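Local coordinates for protein 6-aminohexanoate-dimer hydrolase (Bacillus anthracis, PDB 4GB7) that probably hydrolyses the amide bond of 6-aminohexanoate dimers, a nylon by-product, as a serine hydrolase of the beta-lactamase clan, at residues F113-V116 against V122-R125; S352-N357 against I361-Q366. All coordinates share one frame; numbering follows the deposited sequence.

Contact 1 (F113-V116 against V122-R125); sequences FVVV and VYER
Phe113 and Tyr123 both hold CG anti to the backbone N (chi1 -171° and -178°), which throws the two rings off the same face of a beta hairpin until their rims meet. CD2 of Phe113 lies 3.9 Å from CD2 of Tyr123, each ring offering its edge to the other. Val115 stands on this face too, and its CG2 comes up at the edge of the tyrosine ring. The guanidinium of Arg125 folds back along its own strand, with CE1 of Tyr123 3.4 Å from the guanidinium plane, over its centre; NH1 donates to its neighbour's carbonyl, Glu124 O, at 2.9 Å. Asp87 takes both Arg125 NE and the Tyr123 hydroxyl, fixing the ring and the guanidinium together.

Beneath these side chains the antiparallel ladder runs through Phe113 N to Arg125 O (2.9 Å) and Val115 N to Tyr123 O (2.8 Å). Val115 O then accepts from Val122 N at 2.8 Å and only weakly from Tyr123 N, the mark of a classic beta bulge. On the other face Val114 CG2 lies beside Glu124 CB, while Glu124 OE1 is hydrogen-bonded to Tyr126 OH and forms a salt bridge with Arg308.

Strand 120-126 is one of the two outermost strands of the five-stranded sheet, and 110-117 pairs on its other side with 387-393. Helix 307-318 covers the Val114 face; helices 402-417 and 101-107 cover Phe113.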
loop_
_atom_site.group_PDB
_atom_site.type_symbol
_atom_site.label_atom_id
_atom_site.label_comp_id
_atom_site.label_asym_id
_atom_site.label_seq_id
_atom_site.Cartn_x
_atom_site.Cartn_y
_atom_site.Cartn_z
ATOM N N PHE A 113 -7.720 1.355 13.296
ATOM C CA PHE A 113 -6.844 0.303 13.768
ATOM C C PHE A 113 -7.700 -0.948 13.905
ATOM O O PHE A 113 -8.671 -0.946 14.622
ATOM C CB PHE A 113 -6.150 0.713 15.047
ATOM C CG PHE A 113 -5.081 -0.220 15.486
ATOM C CD1 PHE A 113 -3.835 -0.198 14.876
ATOM C CD2 PHE A 113 -5.307 -1.155 16.492
ATOM C CE1 PHE A 113 -2.835 -1.057 15.292
ATOM C CE2 PHE A 113 -4.294 -1.970 16.941
ATOM C CZ PHE A 113 -3.068 -1.956 16.312
ATOM N N VAL A 114 -7.364 -1.979 13.137
ATOM C CA VAL A 114 -8.095 -3.239 13.137
ATOM C C VAL A 114 -7.133 -4.411 13.380
ATOM O O VAL A 114 -6.100 -4.546 12.655
ATOM C CB VAL A 114 -8.814 -3.441 11.803
ATOM C CG1 VAL A 114 -9.471 -4.818 11.717
ATOM C CG2 VAL A 114 -9.836 -2.304 11.536
ATOM N N VAL A 115 -7.505 -5.276 14.316
ATOM C CA VAL A 115 -6.757 -6.484 14.650
ATOM C C VAL A 115 -7.658 -7.721 14.459
ATOM O O VAL A 115 -8.732 -7.843 15.033
ATOM C CB VAL A 115 -6.211 -6.484 16.085
ATOM C CG1 VAL A 115 -5.390 -7.761 16.348
ATOM C CG2 VAL A 115 -5.460 -5.198 16.401
ATOM N N VAL A 116 -7.193 -8.627 13.619
ATOM C CA VAL A 116 -7.853 -9.886 13.309
ATOM C C VAL A 116 -6.908 -11.009 13.777
ATOM O O VAL A 116 -5.678 -10.916 13.589
ATOM C CB VAL A 116 -8.123 -10.033 11.827
ATOM C CG1 VAL A 116 -8.875 -11.349 11.522
ATOM C CG2 VAL A 116 -8.970 -8.877 11.323
ATOM N N VAL A 122 -10.835 -8.963 16.532
ATOM C CA VAL A 122 -10.603 -8.835 17.957
ATOM C C VAL A 122 -10.733 -7.438 18.461
ATOM O O VAL A 122 -11.165 -7.241 19.627
ATOM C CB VAL A 122 -9.213 -9.430 18.381
ATOM C CG1 VAL A 122 -8.889 -9.115 19.843
ATOM C CG2 VAL A 122 -9.193 -10.911 18.050
ATOM N N TYR A 123 -10.368 -6.444 17.647
ATOM C CA TYR A 123 -10.306 -5.077 18.141
ATOM C C TYR A 123 -10.307 -4.145 16.975
ATOM O O TYR A 123 -9.579 -4.365 16.010
ATOM C CB TYR A 123 -9.028 -4.858 18.892
ATOM C CG TYR A 123 -8.793 -3.521 19.532
ATOM C CD1 TYR A 123 -9.566 -3.114 20.598
ATOM C CD2 TYR A 123 -7.750 -2.697 19.114
ATOM C CE1 TYR A 123 -9.292 -1.917 21.233
ATOM C CE2 TYR A 123 -7.475 -1.483 19.731
ATOM C CZ TYR A 123 -8.256 -1.109 20.786
ATOM O OH TYR A 123 -7.942 0.052 21.439
ATOM N N GLU A 124 -11.174 -3.173 17.010
ATOM C CA GLU A 124 -11.198 -2.098 16.030
ATOM C C GLU A 124 -11.509 -0.795 16.696
ATOM O O GLU A 124 -12.415 -0.722 17.557
ATOM C CB GLU A 124 -12.151 -2.333 14.869
ATOM C CG GLU A 124 -13.568 -2.615 15.277
ATOM C CD GLU A 124 -14.548 -2.742 14.127
ATOM O OE1 GLU A 124 -14.173 -2.525 12.962
ATOM O OE2 GLU A 124 -15.723 -3.075 14.409
ATOM N N ARG A 125 -10.769 0.239 16.276
ATOM C CA ARG A 125 -10.983 1.570 16.760
ATOM C C ARG A 125 -10.844 2.544 15.623
ATOM O O ARG A 125 -9.970 2.370 14.763
ATOM C CB ARG A 125 -10.007 1.933 17.854
ATOM C CG ARG A 125 -10.201 1.125 19.136
ATOM C CD ARG A 125 -11.413 1.644 19.900
ATOM N NE ARG A 125 -11.573 0.903 21.141
ATOM C CZ ARG A 125 -12.293 -0.210 21.345
ATOM N NH1 ARG A 125 -12.920 -0.867 20.361
ATOM N NH2 ARG A 125 -12.365 -0.698 22.594
#

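Contact 2 (S352-N357 against I361-Q366); sequences SISYHN and IPHNEQ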
loop_
_atom_site.group_PDB
_atom_site.type_symbol
_atom_site.label_atom_id
_atom_site.label_comp_id
_atom_site.label_asym_id
_atom_site.label_seq_id
_atom_site.Cartn_x
_atom_site.Cartn_y
_atom_site.Cartn_z
ATOM N N SER A 352 18.935 -6.199 7.054
ATOM C CA SER A 352 18.206 -7.341 7.599
ATOM C C SER A 352 16.779 -7.431 7.056
ATOM O O SER A 352 16.133 -8.484 7.185
ATOM C CB SER A 352 18.139 -7.270 9.120
ATOM O OG SER A 352 17.684 -6.000 9.506
ATOM N N ILE A 353 16.326 -6.336 6.442
ATOM C CA ILE A 353 15.002 -6.217 5.784
ATOM C C ILE A 353 15.152 -6.566 4.305
ATOM O O ILE A 353 16.124 -6.169 3.657
ATOM C CB ILE A 353 14.438 -4.771 5.917
ATOM C CG1 ILE A 353 14.234 -4.441 7.395
ATOM C CG2 ILE A 353 13.111 -4.588 5.156
ATOM C CD1 ILE A 353 13.949 -2.956 7.622
ATOM N N SER A 354 14.197 -7.314 3.794
ATOM C CA SER A 354 14.159 -7.680 2.387
ATOM C C SER A 354 12.876 -7.177 1.772
ATOM O O SER A 354 11.990 -6.694 2.473
ATOM C CB SER A 354 14.258 -9.182 2.185
ATOM O OG SER A 354 15.441 -9.718 2.712
ATOM N N TYR A 355 12.786 -7.308 0.450
ATOM C CA TYR A 355 11.611 -6.847 -0.286
ATOM C C TYR A 355 11.410 -7.764 -1.488
ATOM O O TYR A 355 12.362 -8.006 -2.238
ATOM C CB TYR A 355 11.826 -5.447 -0.774
ATOM C CG TYR A 355 10.630 -4.758 -1.417
ATOM C CD1 TYR A 355 10.288 -4.982 -2.738
ATOM C CD2 TYR A 355 9.836 -3.852 -0.674
ATOM C CE1 TYR A 355 9.239 -4.288 -3.338
ATOM C CE2 TYR A 355 8.779 -3.178 -1.262
ATOM C CZ TYR A 355 8.452 -3.419 -2.575
ATOM O OH TYR A 355 7.451 -2.698 -3.170
ATOM N N HIS A 356 10.185 -8.246 -1.669
ATOM C CA HIS A 356 9.880 -9.181 -2.751
ATOM C C HIS A 356 8.448 -8.972 -3.205
ATOM O O HIS A 356 7.526 -8.984 -2.386
ATOM C CB HIS A 356 10.090 -10.618 -2.270
ATOM C CG HIS A 356 10.126 -11.652 -3.388
ATOM N ND1 HIS A 356 10.473 -11.351 -4.666
ATOM C CD2 HIS A 356 9.908 -13.010 -3.355
ATOM C CE1 HIS A 356 10.426 -12.460 -5.416
ATOM N NE2 HIS A 356 10.106 -13.486 -4.619
ATOM N N ASN A 357 8.246 -8.754 -4.506
ATOM C CA ASN A 357 6.920 -8.713 -5.108
ATOM C C ASN A 357 5.938 -7.743 -4.443
ATOM O O ASN A 357 4.758 -8.036 -4.233
ATOM C CB ASN A 357 6.363 -10.161 -5.139
ATOM C CG ASN A 357 7.203 -11.076 -6.024
ATOM O OD1 ASN A 357 7.816 -10.607 -6.995
ATOM N ND2 ASN A 357 7.256 -12.375 -5.678
ATOM N N ILE A 361 9.703 -7.508 3.993
ATOM C CA ILE A 361 9.938 -8.687 4.817
ATOM C C ILE A 361 10.947 -8.304 5.867
ATOM O O ILE A 361 12.165 -8.284 5.586
ATOM C CB ILE A 361 10.471 -9.863 3.963
ATOM C CG1 ILE A 361 9.520 -10.161 2.826
ATOM C CG2 ILE A 361 10.711 -11.082 4.831
ATOM C CD1 ILE A 361 10.143 -10.918 1.686
ATOM N N PRO A 362 10.461 -7.927 7.071
ATOM C CA PRO A 362 11.367 -7.414 8.093
ATOM C C PRO A 362 12.303 -8.441 8.724
ATOM O O PRO A 362 13.201 -8.062 9.456
ATOM C CB PRO A 362 10.387 -6.906 9.187
ATOM C CG PRO A 362 9.129 -7.701 9.001
ATOM C CD PRO A 362 9.056 -7.821 7.489
ATOM N N HIS A 363 12.015 -9.723 8.538
ATOM C CA HIS A 363 12.676 -10.831 9.277
ATOM C C HIS A 363 12.600 -10.646 10.768
ATOM O O HIS A 363 13.611 -10.696 11.476
ATOM C CB HIS A 363 14.120 -10.997 8.797
ATOM C CG HIS A 363 14.207 -11.376 7.347
ATOM N ND1 HIS A 363 14.660 -10.528 6.379
ATOM C CD2 HIS A 363 13.793 -12.523 6.695
ATOM C CE1 HIS A 363 14.571 -11.149 5.188
ATOM N NE2 HIS A 363 14.045 -12.356 5.380
ATOM N N ASN A 364 11.385 -10.468 11.248
ATOM C CA ASN A 364 11.135 -10.380 12.652
ATOM C C ASN A 364 10.889 -11.780 13.218
ATOM O O ASN A 364 10.874 -12.789 12.481
ATOM C CB ASN A 364 10.057 -9.333 13.000
ATOM C CG ASN A 364 8.620 -9.797 12.749
ATOM O OD1 ASN A 364 8.361 -10.931 12.331
ATOM N ND2 ASN A 364 7.655 -8.881 12.988
ATOM N N GLU A 365 10.693 -11.856 14.529
ATOM C CA GLU A 365 10.595 -13.164 15.161
ATOM C C GLU A 365 9.314 -13.903 14.790
ATOM O O GLU A 365 9.193 -15.095 15.124
ATOM C CB GLU A 365 10.732 -13.086 16.676
ATOM C CG GLU A 365 9.608 -12.370 17.383
ATOM C CD GLU A 365 9.756 -12.482 18.885
ATOM O OE1 GLU A 365 9.601 -13.590 19.471
ATOM O OE2 GLU A 365 9.985 -11.454 19.468
ATOM N N GLN A 366 8.358 -13.198 14.153
ATOM C CA GLN A 366 7.095 -13.843 13.739
ATOM C C GLN A 366 7.102 -14.281 12.320
ATOM O O GLN A 366 6.146 -14.921 11.889
ATOM C CB GLN A 366 5.924 -12.904 13.904
ATOM C CG GLN A 366 5.834 -12.307 15.293
ATOM C CD GLN A 366 5.509 -13.339 16.340
ATOM O OE1 GLN A 366 6.365 -13.740 17.103
ATOM N NE2 GLN A 366 4.268 -13.799 16.354
HETATM O O HOH W 1 15.135 -6.618 10.483
#
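Ser354 and Ile361 form an antiparallel hydrogen-bonded pair in the small two-stranded hairpin of strands 354-356 and 359-361, with Ser354 N pointing almost straight at Ile361 O (2.9 Å, 177° at the hydrogen) and Ile361 N returning the bond to Ser354 O at the same length. Past this bridge a side chain takes over. Pro362 turns the chain, and His363, with phi and psi both at 54°, turns the edge of its imidazole to segment 352-357. Placing CG beside the backbone N (chi1 -63°) carries ND1 to Ser352 O, a short bond of 2.6 Å that lies close to the ring plane. The next atom round the rim, CE1, meets Ser354 OG at 3.0 Å, again at the edge, while CG2 of Ile361 rests on one ring face, offset toward the rim. Ile361 also reaches along the hairpin with CD1, which touches His356 CB at 4.0 Å. At the outer end a water spans Ser352 OG and Pro362 O, donating to the carbonyl at 2.6 Å.

Outside the pair, Ser354 OG bonds to Glu344 O, and His363 NE2 to Val340 O. Both ring nitrogens of His363 therefore face backbone carbonyls, a setting in which the imidazole would probably carry a proton on each and be cationic. Through these two nitrogens the side chain links the loop after strand 359-361 to the carbonyls of Ser352 and Val340.

In the fold
From the N terminus, the chain first reaches contact 1, where five residues separate 113-116 from 122-125 and the tight turn of the hairpin is closed. More than two hundred residues later contact 2 closes a still shorter loop, three residues long, between 352-357 and 361-366. The two are in series, neither nesting nor crossing; the centres of contact 1 and contact 2 are about 23 Å apart. The nearest atoms of contact 1 and contact 2 are about 11 Å apart. Contact 1 builds one outer edge of the five-stranded sheet, whereas contact 2 forms a small two-stranded hairpin whose exit leads into strand 369-373, the other outermost strand of that sheet. Helix 402-417 touches contact 1 and the far end of segment 361-366.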